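Long-range contact in capsular polysaccharide export system protein KpsC (Thermosulfurimonas dismutans, PDB 6MGB), which probably transfers Kdo as a GT-B-type beta-2,4-Kdo transferase that helps build the glycolipid anchor of bacterial capsules: residues A[21-29]-A[86-94]. Numbering follows the deposited sequence.
Sequences NVPHLEVFL and APPLSLIVD
Phe28 and Leu91 meet where the short helix 25-29 lies over strand 90-94, the two axes passing 9.2 Å apart at 55° between their N-to-C directions. Ahead of the helix, a type I turn from Val22 to Leu25 brings the chain beside the prolines leading into the strand, and Val22 and Pro87 have their CA atoms 5.7 Å apart. No direct hydrogen bond joins the segments; a water donates to Asn21 O and, weakly, to Ala86 O.

Phe28 points at the strand. With CG swung beside its own backbone N (chi1 -72°), its ring lies over Leu91, whose CB makes a CH-pi contact 3.8 Å from the ring centroid and 19° off the normal. Leu91 CD2 reaches on toward the helix, 3.5 Å from Phe28 CB, and also meets CD1 of Leu25. At the ring's rim, Leu89 O lies in plane and Pro88 O sits 3.6 Å from CZ.

This is a helix packed on one face of the mixed sheet, consistent with a Rossmann-like domain of the family's GT-B fold; strand 90-94 runs antiparallel between strands 69-74 and 302-305, and Ile304 of the latter also touches Phe28. Cutting Phe28 back to an alanine is likely to open a gap over Leu91, leaving Leu91 CB with no aromatic face.

Toward the helix C-terminus, Leu29 CD2 drops against both methyls of Val93, 3.8 Å from CG1, and Leu72 touches both residues. At the other end, both Val22 methyls approach Pro88 CG from the same side, Val22 CG2 at 3.9 Å, while Pro88 CD rests on Asn21 O.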
loop_
_atom_site.group_PDB
_atom_site.type_symbol
_atom_site.label_atom_id
_atom_site.label_comp_id
_atom_site.label_asym_id
_atom_site.label_seq_id
_atom_site.Cartn_x
_atom_site.Cartn_y
_atom_site.Cartn_z
ATOM N N ASN A 21 -16.781 7.263 5.241
ATOM C CA ASN A 21 -15.489 6.861 5.777
ATOM C C ASN A 21 -14.427 7.942 5.630
ATOM O O ASN A 21 -13.410 7.891 6.330
ATOM C CB ASN A 21 -15.009 5.584 5.083
ATOM C CG ASN A 21 -15.981 4.433 5.242
ATOM O OD1 ASN A 21 -16.682 4.331 6.248
ATOM N ND2 ASN A 21 -16.026 3.556 4.245
ATOM N N VAL A 22 -14.634 8.911 4.743
ATOM C CA VAL A 22 -13.637 9.946 4.479
ATOM C C VAL A 22 -14.337 11.300 4.463
ATOM O O VAL A 22 -14.582 11.858 3.383
ATOM C CB VAL A 22 -12.900 9.682 3.156
ATOM C CG1 VAL A 22 -11.676 10.576 3.045
ATOM C CG2 VAL A 22 -12.506 8.212 3.044
ATOM N N PRO A 23 -14.681 11.861 5.624
ATOM C CA PRO A 23 -15.394 13.151 5.629
ATOM C C PRO A 23 -14.676 14.254 4.872
ATOM O O PRO A 23 -15.337 15.109 4.269
ATOM C CB PRO A 23 -15.513 13.473 7.125
ATOM C CG PRO A 23 -15.481 12.140 7.800
ATOM C CD PRO A 23 -14.561 11.286 6.975
ATOM N N HIS A 24 -13.342 14.270 4.884
ATOM C CA HIS A 24 -12.569 15.260 4.144
ATOM C C HIS A 24 -12.353 14.869 2.685
ATOM O O HIS A 24 -11.389 15.335 2.064
ATOM C CB HIS A 24 -11.217 15.486 4.826
ATOM C CG HIS A 24 -11.304 16.262 6.105
ATOM N ND1 HIS A 24 -10.303 16.250 7.051
ATOM C CD2 HIS A 24 -12.270 17.078 6.590
ATOM C CE1 HIS A 24 -10.648 17.021 8.066
ATOM N NE2 HIS A 24 -11.838 17.536 7.810
ATOM N N LEU A 25 -13.231 14.034 2.126
ATOM C CA LEU A 25 -13.047 13.546 0.762
ATOM C C LEU A 25 -12.824 14.695 -0.215
ATOM O O LEU A 25 -11.883 14.672 -1.015
ATOM C CB LEU A 25 -14.259 12.711 0.347
ATOM C CG LEU A 25 -14.294 12.242 -1.110
ATOM C CD1 LEU A 25 -13.193 11.228 -1.377
ATOM C CD2 LEU A 25 -15.659 11.666 -1.444
ATOM N N GLU A 26 -13.688 15.711 -0.167
ATOM C CA GLU A 26 -13.592 16.797 -1.139
ATOM C C GLU A 26 -12.294 17.575 -0.989
ATOM O O GLU A 26 -11.798 18.147 -1.967
ATOM C CB GLU A 26 -14.787 17.737 -1.001
ATOM C CG GLU A 26 -16.097 17.114 -1.432
ATOM C CD GLU A 26 -17.209 18.138 -1.554
ATOM O OE1 GLU A 26 -17.008 19.277 -1.092
ATOM O OE2 GLU A 26 -18.266 17.817 -2.137
ATOM N N VAL A 27 -11.733 17.623 0.221
ATOM C CA VAL A 27 -10.432 18.256 0.402
ATOM C C VAL A 27 -9.352 17.451 -0.309
ATOM O O VAL A 27 -8.487 18.012 -0.991
ATOM C CB VAL A 27 -10.125 18.426 1.902
ATOM C CG1 VAL A 27 -8.730 19.007 2.106
ATOM C CG2 VAL A 27 -11.171 19.315 2.563
ATOM N N PHE A 28 -9.385 16.124 -0.162
ATOM C CA PHE A 28 -8.440 15.275 -0.877
ATOM C C PHE A 28 -8.586 15.445 -2.383
ATOM O O PHE A 28 -7.595 15.605 -3.103
ATOM C CB PHE A 28 -8.651 13.808 -0.491
ATOM C CG PHE A 28 -8.199 13.463 0.904
ATOM C CD1 PHE A 28 -6.863 13.547 1.260
ATOM C CD2 PHE A 28 -9.110 13.019 1.848
ATOM C CE1 PHE A 28 -6.451 13.213 2.539
ATOM C CE2 PHE A 28 -8.704 12.685 3.125
ATOM C CZ PHE A 28 -7.373 12.781 3.471
ATOM N N LEU A 29 -9.826 15.419 -2.877
ATOM C CA LEU A 29 -10.070 15.437 -4.314
ATOM C C LEU A 29 -9.878 16.812 -4.938
ATOM O O LEU A 29 -9.672 16.897 -6.154
ATOM C CB LEU A 29 -11.491 14.949 -4.613
ATOM C CG LEU A 29 -11.761 13.451 -4.445
ATOM C CD1 LEU A 29 -13.231 13.150 -4.681
ATOM C CD2 LEU A 29 -10.895 12.634 -5.392
ATOM N N ALA A 86 -10.411 5.041 12.402
ATOM C CA ALA A 86 -10.276 6.475 12.189
ATOM C C ALA A 86 -10.279 6.784 10.696
ATOM O O ALA A 86 -10.124 5.866 9.881
ATOM C CB ALA A 86 -8.987 6.974 12.842
ATOM N N PRO A 87 -10.455 8.040 10.293
ATOM C CA PRO A 87 -10.403 8.366 8.867
ATOM C C PRO A 87 -8.970 8.363 8.366
ATOM O O PRO A 87 -8.025 8.500 9.157
ATOM C CB PRO A 87 -11.017 9.771 8.804
ATOM C CG PRO A 87 -10.714 10.362 10.128
ATOM C CD PRO A 87 -10.779 9.223 11.112
ATOM N N PRO A 88 -8.765 8.212 7.060
ATOM C CA PRO A 88 -7.395 8.192 6.537
ATOM C C PRO A 88 -6.771 9.579 6.568
ATOM O O PRO A 88 -7.443 10.590 6.346
ATOM C CB PRO A 88 -7.570 7.685 5.102
ATOM C CG PRO A 88 -8.949 8.108 4.729
ATOM C CD PRO A 88 -9.765 8.031 5.993
ATOM N N LEU A 89 -5.470 9.617 6.856
ATOM C CA LEU A 89 -4.725 10.867 6.865
ATOM C C LEU A 89 -4.165 11.223 5.497
ATOM O O LEU A 89 -3.811 12.386 5.269
ATOM C CB LEU A 89 -3.584 10.787 7.882
ATOM C CG LEU A 89 -4.023 10.548 9.330
ATOM C CD1 LEU A 89 -2.811 10.392 10.232
ATOM C CD2 LEU A 89 -4.915 11.679 9.824
ATOM N N SER A 90 -4.064 10.252 4.594
ATOM C CA SER A 90 -3.728 10.513 3.206
ATOM C C SER A 90 -4.583 9.611 2.333
ATOM O O SER A 90 -5.075 8.569 2.772
ATOM C CB SER A 90 -2.238 10.285 2.923
ATOM O OG SER A 90 -1.869 8.935 3.130
ATOM N N LEU A 91 -4.762 10.032 1.086
ATOM C CA LEU A 91 -5.645 9.349 0.155
ATOM C C LEU A 91 -4.945 9.226 -1.188
ATOM O O LEU A 91 -4.337 10.186 -1.666
ATOM C CB LEU A 91 -6.966 10.110 -0.005
ATOM C CG LEU A 91 -8.127 9.370 -0.663
ATOM C CD1 LEU A 91 -8.739 8.364 0.301
ATOM C CD2 LEU A 91 -9.169 10.368 -1.143
ATOM N N ILE A 92 -5.025 8.043 -1.785
ATOM C CA ILE A 92 -4.518 7.825 -3.133
ATOM C C ILE A 92 -5.654 8.068 -4.116
ATOM O O ILE A 92 -6.747 7.509 -3.970
ATOM C CB ILE A 92 -3.937 6.409 -3.282
ATOM C CG1 ILE A 92 -2.565 6.352 -2.602
ATOM C CG2 ILE A 92 -3.814 6.019 -4.753
ATOM C CD1 ILE A 92 -2.024 4.954 -2.408
ATOM N N VAL A 93 -5.395 8.911 -5.111
ATOM C CA VAL A 93 -6.376 9.282 -6.125
ATOM C C VAL A 93 -5.687 9.070 -7.466
ATOM O O VAL A 93 -4.847 9.881 -7.873
ATOM C CB VAL A 93 -6.859 10.728 -5.968
ATOM C CG1 VAL A 93 -7.887 11.073 -7.036
ATOM C CG2 VAL A 93 -7.438 10.946 -4.573
ATOM N N ASP A 94 -6.032 7.988 -8.155
ATOM C CA ASP A 94 -5.320 7.582 -9.365
ATOM C C ASP A 94 -6.248 7.669 -10.568
ATOM O O ASP A 94 -7.170 6.840 -10.693
ATOM C CB ASP A 94 -4.777 6.160 -9.212
ATOM C CG ASP A 94 -3.738 5.818 -10.262
ATOM O OD1 ASP A 94 -3.885 6.268 -11.416
ATOM O OD2 ASP A 94 -2.770 5.104 -9.929
HETATM O O HOH W 1 -12.446 5.573 7.432
#